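Local atomic coordinates of dihydroxyacetone kinase (Citrobacter freundii, PDB entry 1UN8), a protein that catalyses the ATP-dependent phosphorylation of dihydroxyacetone to dihydroxyacetone phosphate in glycerol fermentation, working as a homodimer with divalent metal ions. Residues P36-K48 with V66-C79. Residues are numbered along the deposited sequence; the frame is centred on the assembly and turned at random.
Sequences PAIRIVVRRDLNK and VGFIGKGMLTAAVC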
ATOM      1  N   PRO A  36       8.254 -29.268   1.183  1.00 59.43           N
ATOM      2  CA  PRO A  36       7.481 -28.126   1.685  1.00 58.68           C
ATOM      3  C   PRO A  36       8.342 -27.015   2.287  1.00 58.18           C
ATOM      4  O   PRO A  36       7.949 -25.850   2.285  1.00 60.07           O
ATOM      5  CB  PRO A  36       6.568 -28.764   2.727  1.00 58.35           C
ATOM      6  CG  PRO A  36       6.339 -30.135   2.168  1.00 59.28           C
ATOM      7  CD  PRO A  36       7.722 -30.537   1.715  1.00 59.30           C
ATOM      8  N   ALA A  37       9.511 -27.381   2.801  1.00 56.81           N
ATOM      9  CA  ALA A  37      10.410 -26.413   3.415  1.00 55.20           C
ATOM     10  C   ALA A  37      11.208 -25.598   2.399  1.00 54.46           C
ATOM     11  O   ALA A  37      11.969 -24.714   2.773  1.00 55.59           O
ATOM     12  CB  ALA A  37      11.346 -27.118   4.371  1.00 54.18           C
ATOM     13  N   ILE A  38      11.053 -25.903   1.117  1.00 53.14           N
ATOM     14  CA  ILE A  38      11.743 -25.150   0.080  1.00 52.09           C
ATOM     15  C   ILE A  38      10.662 -24.396  -0.668  1.00 52.21           C
ATOM     16  O   ILE A  38       9.709 -24.999  -1.164  1.00 53.47           O
ATOM     17  CB  ILE A  38      12.524 -26.080  -0.893  1.00 52.61           C
ATOM     18  CG1 ILE A  38      13.828 -26.524  -0.228  1.00 52.92           C
ATOM     19  CG2 ILE A  38      12.841 -25.368  -2.199  1.00 50.57           C
ATOM     20  CD1 ILE A  38      13.955 -28.044  -0.048  1.00 55.56           C
ATOM     21  N   ARG A  39      10.806 -23.077  -0.743  1.00 51.35           N
ATOM     22  CA  ARG A  39       9.811 -22.249  -1.409  1.00 50.31           C
ATOM     23  C   ARG A  39      10.413 -21.441  -2.550  1.00 49.37           C
ATOM     24  O   ARG A  39      10.842 -20.303  -2.372  1.00 49.32           O
ATOM     25  CB  ARG A  39       9.135 -21.345  -0.367  1.00 50.90           C
ATOM     26  CG  ARG A  39       7.954 -22.037   0.322  1.00 53.45           C
ATOM     27  CD  ARG A  39       7.640 -21.479   1.695  1.00 55.90           C
ATOM     28  NE  ARG A  39       8.807 -21.610   2.558  1.00 59.48           N
ATOM     29  CZ  ARG A  39       8.761 -21.871   3.860  1.00 59.91           C
ATOM     30  NH1 ARG A  39       7.600 -22.040   4.480  1.00 58.89           N
ATOM     31  NH2 ARG A  39       9.893 -21.961   4.542  1.00 61.77           N
ATOM     32  N   ILE A  40      10.423 -22.052  -3.729  1.00 48.17           N
ATOM     33  CA  ILE A  40      10.977 -21.436  -4.920  1.00 47.74           C
ATOM     34  C   ILE A  40       9.943 -21.141  -5.994  1.00 48.64           C
ATOM     35  O   ILE A  40       9.111 -21.985  -6.327  1.00 48.96           O
ATOM     36  CB  ILE A  40      12.039 -22.341  -5.556  1.00 48.05           C
ATOM     37  CG1 ILE A  40      13.042 -22.787  -4.489  1.00 48.98           C
ATOM     38  CG2 ILE A  40      12.706 -21.605  -6.707  1.00 45.51           C
ATOM     39  CD1 ILE A  40      14.406 -23.217  -5.059  1.00 51.62           C
ATOM     40  N   VAL A  41       9.999 -19.931  -6.531  1.00 49.26           N
ATOM     41  CA  VAL A  41       9.095 -19.541  -7.593  1.00 50.41           C
ATOM     42  C   VAL A  41       9.995 -19.327  -8.776  1.00 52.74           C
ATOM     43  O   VAL A  41      11.050 -18.711  -8.654  1.00 53.13           O
ATOM     44  CB  VAL A  41       8.367 -18.230  -7.309  1.00 50.03           C
ATOM     45  CG1 VAL A  41       7.618 -17.772  -8.564  1.00 48.19           C
ATOM     46  CG2 VAL A  41       7.395 -18.428  -6.167  1.00 50.03           C
ATOM     47  N   VAL A  42       9.586 -19.844  -9.922  1.00 54.63           N
ATOM     48  CA  VAL A  42      10.395 -19.714 -11.117  1.00 56.23           C
ATOM     49  C   VAL A  42       9.539 -19.305 -12.299  1.00 56.80           C
ATOM     50  O   VAL A  42       8.323 -19.466 -12.270  1.00 57.66           O
ATOM     51  CB  VAL A  42      11.098 -21.041 -11.442  1.00 55.86           C
ATOM     52  CG1 VAL A  42      10.126 -21.998 -12.121  1.00 55.30           C
ATOM     53  CG2 VAL A  42      12.303 -20.773 -12.304  1.00 56.94           C
ATOM     54  N   ARG A  43      10.172 -18.773 -13.332  1.00 57.64           N
ATOM     55  CA  ARG A  43       9.446 -18.349 -14.516  1.00 59.61           C
ATOM     56  C   ARG A  43       9.199 -19.518 -15.458  1.00 61.43           C
ATOM     57  O   ARG A  43       9.987 -20.460 -15.506  1.00 61.39           O
ATOM     58  CB  ARG A  43      10.221 -17.254 -15.237  1.00 58.52           C
ATOM     59  CG  ARG A  43      11.659 -17.599 -15.490  1.00 58.72           C
ATOM     60  CD  ARG A  43      12.442 -16.386 -15.962  1.00 60.04           C
ATOM     61  NE  ARG A  43      12.054 -15.951 -17.301  1.00 60.52           N
ATOM     62  CZ  ARG A  43      12.700 -15.023 -18.004  1.00 61.46           C
ATOM     63  NH1 ARG A  43      13.773 -14.426 -17.487  1.00 61.25           N
ATOM     64  NH2 ARG A  43      12.283 -14.698 -19.224  1.00 59.88           N
ATOM     65  N   ARG A  44       8.090 -19.453 -16.192  1.00 63.80           N
ATOM     66  CA  ARG A  44       7.726 -20.498 -17.142  1.00 65.65           C
ATOM     67  C   ARG A  44       8.465 -20.275 -18.464  1.00 66.44           C
ATOM     68  O   ARG A  44       8.499 -21.145 -19.330  1.00 66.08           O
ATOM     69  CB  ARG A  44       6.208 -20.492 -17.340  1.00 66.09           C
ATOM     70  CG  ARG A  44       5.455 -20.963 -16.107  1.00 66.45           C
ATOM     71  CD  ARG A  44       4.261 -20.084 -15.806  1.00 68.23           C
ATOM     72  NE  ARG A  44       3.193 -20.230 -16.791  1.00 70.51           N
ATOM     73  CZ  ARG A  44       2.456 -21.327 -16.934  1.00 70.83           C
ATOM     74  NH1 ARG A  44       2.671 -22.378 -16.155  1.00 71.52           N
ATOM     75  NH2 ARG A  44       1.505 -21.369 -17.855  1.00 69.72           N
ATOM     76  N   ASP A  45       9.070 -19.099 -18.589  1.00 68.33           N
ATOM     77  CA  ASP A  45       9.848 -18.719 -19.768  1.00 69.65           C
ATOM     78  C   ASP A  45      11.260 -19.248 -19.658  1.00 68.89           C
ATOM     79  O   ASP A  45      12.174 -18.661 -20.226  1.00 70.17           O
ATOM     80  CB  ASP A  45       9.962 -17.197 -19.873  1.00 72.78           C
ATOM     81  CG  ASP A  45       8.665 -16.538 -20.224  1.00 75.52           C
ATOM     82  OD1 ASP A  45       7.661 -16.814 -19.525  1.00 78.51           O
ATOM     83  OD2 ASP A  45       8.655 -15.743 -21.195  1.00 76.07           O
ATOM     84  N   LEU A  46      11.461 -20.336 -18.929  1.00 67.58           N
ATOM     85  CA  LEU A  46      12.814 -20.847 -18.769  1.00 67.15           C
ATOM     86  C   LEU A  46      13.626 -21.037 -20.045  1.00 66.75           C
ATOM     87  O   LEU A  46      13.356 -21.939 -20.839  1.00 67.45           O
ATOM     88  CB  LEU A  46      12.804 -22.158 -17.995  1.00 67.36           C
ATOM     89  CG  LEU A  46      13.313 -22.017 -16.560  1.00 67.54           C
ATOM     90  CD1 LEU A  46      13.677 -23.390 -16.019  1.00 67.61           C
ATOM     91  CD2 LEU A  46      14.538 -21.108 -16.539  1.00 67.39           C
ATOM     92  N   ASN A  47      14.621 -20.173 -20.232  1.00 65.43           N
ATOM     93  CA  ASN A  47      15.514 -20.249 -21.384  1.00 63.65           C
ATOM     94  C   ASN A  47      16.947 -20.383 -20.887  1.00 61.69           C
ATOM     95  O   ASN A  47      17.701 -19.407 -20.862  1.00 61.05           O
ATOM     96  CB  ASN A  47      15.394 -18.997 -22.261  1.00 64.44           C
ATOM     97  CG  ASN A  47      16.407 -18.990 -23.406  1.00 65.43           C
ATOM     98  OD1 ASN A  47      17.057 -20.002 -23.686  1.00 64.73           O
ATOM     99  ND2 ASN A  47      16.535 -17.847 -24.076  1.00 65.80           N
ATOM    100  N   LYS A  48      17.318 -21.601 -20.499  1.00 59.74           N
ATOM    101  CA  LYS A  48      18.657 -21.867 -19.982  1.00 58.35           C
ATOM    102  C   LYS A  48      19.834 -21.493 -20.895  1.00 58.54           C
ATOM    103  O   LYS A  48      20.993 -21.684 -20.526  1.00 58.29           O
ATOM    104  CB  LYS A  48      18.768 -23.336 -19.578  1.00 57.50           C
ATOM    105  CG  LYS A  48      17.747 -23.748 -18.543  1.00 55.72           C
ATOM    106  CD  LYS A  48      17.979 -25.170 -18.068  1.00 55.59           C
ATOM    107  CE  LYS A  48      16.859 -25.606 -17.148  1.00 55.73           C
ATOM    108  NZ  LYS A  48      17.073 -26.978 -16.631  1.00 57.22           N
ATOM    109  N   VAL A  66       9.500 -12.134  -5.870  1.00 18.16           N
ATOM    110  CA  VAL A  66       8.650 -12.848  -6.822  1.00 17.42           C
ATOM    111  C   VAL A  66       8.029 -11.905  -7.867  1.00 18.13           C
ATOM    112  O   VAL A  66       7.824 -12.288  -9.009  1.00 20.90           O
ATOM    113  CB  VAL A  66       7.532 -13.598  -6.081  1.00 17.27           C
ATOM    114  CG1 VAL A  66       6.544 -14.151  -7.053  1.00 12.64           C
ATOM    115  CG2 VAL A  66       8.101 -14.692  -5.174  1.00 16.33           C
ATOM    116  N   GLY A  67       7.731 -10.671  -7.463  1.00 19.98           N
ATOM    117  CA  GLY A  67       7.136  -9.674  -8.338  1.00 17.69           C
ATOM    118  C   GLY A  67       8.095  -9.161  -9.397  1.00 19.24           C
ATOM    119  O   GLY A  67       7.702  -8.433 -10.330  1.00 20.88           O
ATOM    120  N   PHE A  68       9.362  -9.532  -9.276  1.00 16.63           N
ATOM    121  CA  PHE A  68      10.330  -9.146 -10.293  1.00 18.25           C
ATOM    122  C   PHE A  68      10.937 -10.329 -11.024  1.00 15.33           C
ATOM    123  O   PHE A  68      12.068 -10.280 -11.501  1.00 18.61           O
ATOM    124  CB  PHE A  68      11.337  -8.154  -9.721  1.00 12.86           C
ATOM    125  CG  PHE A  68      10.668  -7.047  -8.997  1.00 16.87           C
ATOM    126  CD1 PHE A  68      10.634  -7.036  -7.601  1.00 17.61           C
ATOM    127  CD2 PHE A  68      10.054  -6.019  -9.697  1.00 11.90           C
ATOM    128  CE1 PHE A  68      10.011  -6.021  -6.900  1.00 16.33           C
ATOM    129  CE2 PHE A  68       9.433  -5.010  -9.015  1.00 22.13           C
ATOM    130  CZ  PHE A  68       9.414  -5.009  -7.576  1.00 16.77           C
ATOM    131  N   ILE A  69      10.159 -11.398 -11.098  1.00 15.99           N
ATOM    132  CA  ILE A  69      10.554 -12.594 -11.834  1.00 17.35           C
ATOM    133  C   ILE A  69       9.918 -12.457 -13.225  1.00 16.36           C
ATOM    134  O   ILE A  69       8.740 -12.110 -13.343  1.00 18.07           O
ATOM    135  CB  ILE A  69      10.018 -13.871 -11.139  1.00 16.75           C
ATOM    136  CG1 ILE A  69      10.825 -14.189  -9.888  1.00 12.14           C
ATOM    137  CG2 ILE A  69      10.010 -15.065 -12.111  1.00 14.53           C
ATOM    138  CD1 ILE A  69      10.189 -15.269  -9.051  1.00 14.53           C
ATOM    139  N   GLY A  70      10.697 -12.724 -14.264  1.00 16.68           N
ATOM    140  CA  GLY A  70      10.210 -12.654 -15.634  1.00 18.25           C
ATOM    141  C   GLY A  70      11.215 -12.103 -16.630  1.00 20.04           C
ATOM    142  O   GLY A  70      12.297 -11.599 -16.248  1.00 15.99           O
ATOM    143  N   LYS A  71      10.759 -12.214 -17.830  1.00 53.70           N
ATOM    144  CA  LYS A  71      11.578 -11.727 -18.930  1.00 53.97           C
ATOM    145  C   LYS A  71      12.124 -10.323 -18.663  1.00 53.39           C
ATOM    146  O   LYS A  71      11.367  -9.389 -18.394  1.00 53.22           O
ATOM    147  CB  LYS A  71      10.739 -11.746 -20.208  1.00 56.54           C
ATOM    148  CG  LYS A  71      11.484 -11.387 -21.476  1.00 60.04           C
ATOM    149  CD  LYS A  71      10.535 -11.405 -22.667  1.00 62.76           C
ATOM    150  CE  LYS A  71      11.252 -11.056 -23.958  1.00 63.96           C
ATOM    151  NZ  LYS A  71      10.283 -10.988 -25.088  1.00 66.00           N
ATOM    152  N   GLY A  72      13.446 -10.180 -18.721  1.00 52.87           N
ATOM    153  CA  GLY A  72      14.066  -8.886 -18.483  1.00 51.85           C
ATOM    154  C   GLY A  72      14.539  -8.683 -17.049  1.00 52.14           C
ATOM    155  O   GLY A  72      15.211  -7.684 -16.747  1.00 50.18           O
ATOM    156  N   MET A  73      14.178  -9.617 -16.164  1.00 50.94           N
ATOM    157  CA  MET A  73      14.565  -9.548 -14.758  1.00 51.20           C
ATOM    158  C   MET A  73      14.827 -10.922 -14.157  1.00 51.41           C
ATOM    159  O   MET A  73      15.309 -11.824 -14.839  1.00 52.73           O
ATOM    160  CB  MET A  73      13.498  -8.815 -13.927  1.00 49.57           C
ATOM    161  CG  MET A  73      13.456  -7.315 -14.171  1.00 50.33           C
ATOM    162  SD  MET A  73      12.369  -6.366 -13.064  1.00 51.63           S
ATOM    163  CE  MET A  73      13.541  -5.869 -11.802  1.00 50.01           C
ATOM    164  N   LEU A  74      14.501 -11.073 -12.878  1.00 50.48           N
ATOM    165  CA  LEU A  74      14.737 -12.317 -12.162  1.00 50.51           C
ATOM    166  C   LEU A  74      14.272 -13.585 -12.857  1.00 49.86           C
ATOM    167  O   LEU A  74      13.203 -13.614 -13.461  1.00 49.57           O
ATOM    168  CB  LEU A  74      14.106 -12.223 -10.773  1.00 51.51           C
ATOM    169  CG  LEU A  74      15.069 -11.934  -9.614  1.00 52.26           C
ATOM    170  CD1 LEU A  74      16.160 -10.964 -10.040  1.00 51.42           C
ATOM    171  CD2 LEU A  74      14.271 -11.390  -8.435  1.00 52.32           C
ATOM    172  N   THR A  75      15.093 -14.629 -12.763  1.00 49.67           N
ATOM    173  CA  THR A  75      14.788 -15.928 -13.358  1.00 48.95           C
ATOM    174  C   THR A  75      14.027 -16.744 -12.332  1.00 48.59           C
ATOM    175  O   THR A  75      13.119 -17.494 -12.664  1.00 51.18           O
ATOM    176  CB  THR A  75      16.072 -16.690 -13.748  1.00 49.13           C
ATOM    177  OG1 THR A  75      16.727 -16.001 -14.820  1.00 49.20           O
ATOM    178  CG2 THR A  75      15.749 -18.109 -14.181  1.00 47.60           C
ATOM    179  N   ALA A  76      14.407 -16.585 -11.071  1.00 47.89           N
ATOM    180  CA  ALA A  76      13.762 -17.294  -9.980  1.00 45.55           C
ATOM    181  C   ALA A  76      14.021 -16.533  -8.690  1.00 44.52           C
ATOM    182  O   ALA A  76      14.900 -15.676  -8.635  1.00 44.08           O
ATOM    183  CB  ALA A  76      14.323 -18.710  -9.878  1.00 46.29           C
ATOM    184  N   ALA A  77      13.250 -16.847  -7.653  1.00 44.71           N
ATOM    185  CA  ALA A  77      13.408 -16.199  -6.351  1.00 44.13           C
ATOM    186  C   ALA A  77      13.290 -17.273  -5.282  1.00 44.02           C
ATOM    187  O   ALA A  77      12.391 -18.115  -5.331  1.00 44.89           O
ATOM    188  CB  ALA A  77      12.329 -15.109  -6.148  1.00 43.16           C
ATOM    189  N   VAL A  78      14.207 -17.257  -4.321  1.00 43.14           N
ATOM    190  CA  VAL A  78      14.171 -18.248  -3.260  1.00 42.39           C
ATOM    191  C   VAL A  78      13.594 -17.538  -2.038  1.00 43.25           C
ATOM    192  O   VAL A  78      14.219 -16.621  -1.492  1.00 42.67           O
ATOM    193  CB  VAL A  78      15.586 -18.774  -2.952  1.00 43.29           C
ATOM    194  CG1 VAL A  78      15.504 -20.154  -2.323  1.00 40.30           C
ATOM    195  CG2 VAL A  78      16.429 -18.788  -4.227  1.00 40.46           C
ATOM    196  N   CYS A  79      12.402 -17.973  -1.627  1.00 42.92           N
ATOM    197  CA  CYS A  79      11.673 -17.382  -0.510  1.00 42.67           C
ATOM    198  C   CYS A  79      11.829 -18.077   0.839  1.00 42.73           C
ATOM    199  O   CYS A  79      11.420 -19.234   1.010  1.00 41.56           O
ATOM    200  CB  CYS A  79      10.188 -17.308  -0.860  1.00 41.91           C
ATOM    201  SG  CYS A  79       9.865 -16.598  -2.498  1.00 46.10           S
TER
HETATM  202  O   HOH W   1      12.685 -21.401  -0.014  1.00 56.13           O
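With CG lodged between its backbone N and carbonyl carbon (chi1 51°) and the chain bent again at chi3, Arg43 lays its guanidinium over the Gly70-Lys71 peptide. Val41, its CG1 anti to the backbone N (chi1 171°), sets that methyl 3.6 Å from Ile69 CD1. Gly70 C sits 3.5 Å above the centre of the Arg43 guanidinium plane, so one face of the group covers the peptide that opens the type II turn Gly70-Met73. On the way there, the aliphatic stem of Arg43 passes Thr75, CG lying 3.2 Å from Thr75 O. The same oxygen accepts a hydrogen bond from Arg43 N at 3.3 Å, continuing the antiparallel ladder in which Val41 N and Ala77 O (3.2 Å), then Ala77 N and Val41 O, bond reciprocally. Cys79 N donates to Arg39 O at 2.9 Å, and a water bridges Arg39 N to Cys79 O. Val41 also crosses Val66 at about a right angle; on the other face Val42 CG2 meets Ala76 CB at 3.8 Å, where Val42 also packs on Val98 of helix 88-98. The ladder thus joins neighbouring strands of a mixed DhaK sheet, its Cys79 end near substrate-binding Ser59. A salt bridge from NH1 to Glu167 probably balances the buried charge of Arg43.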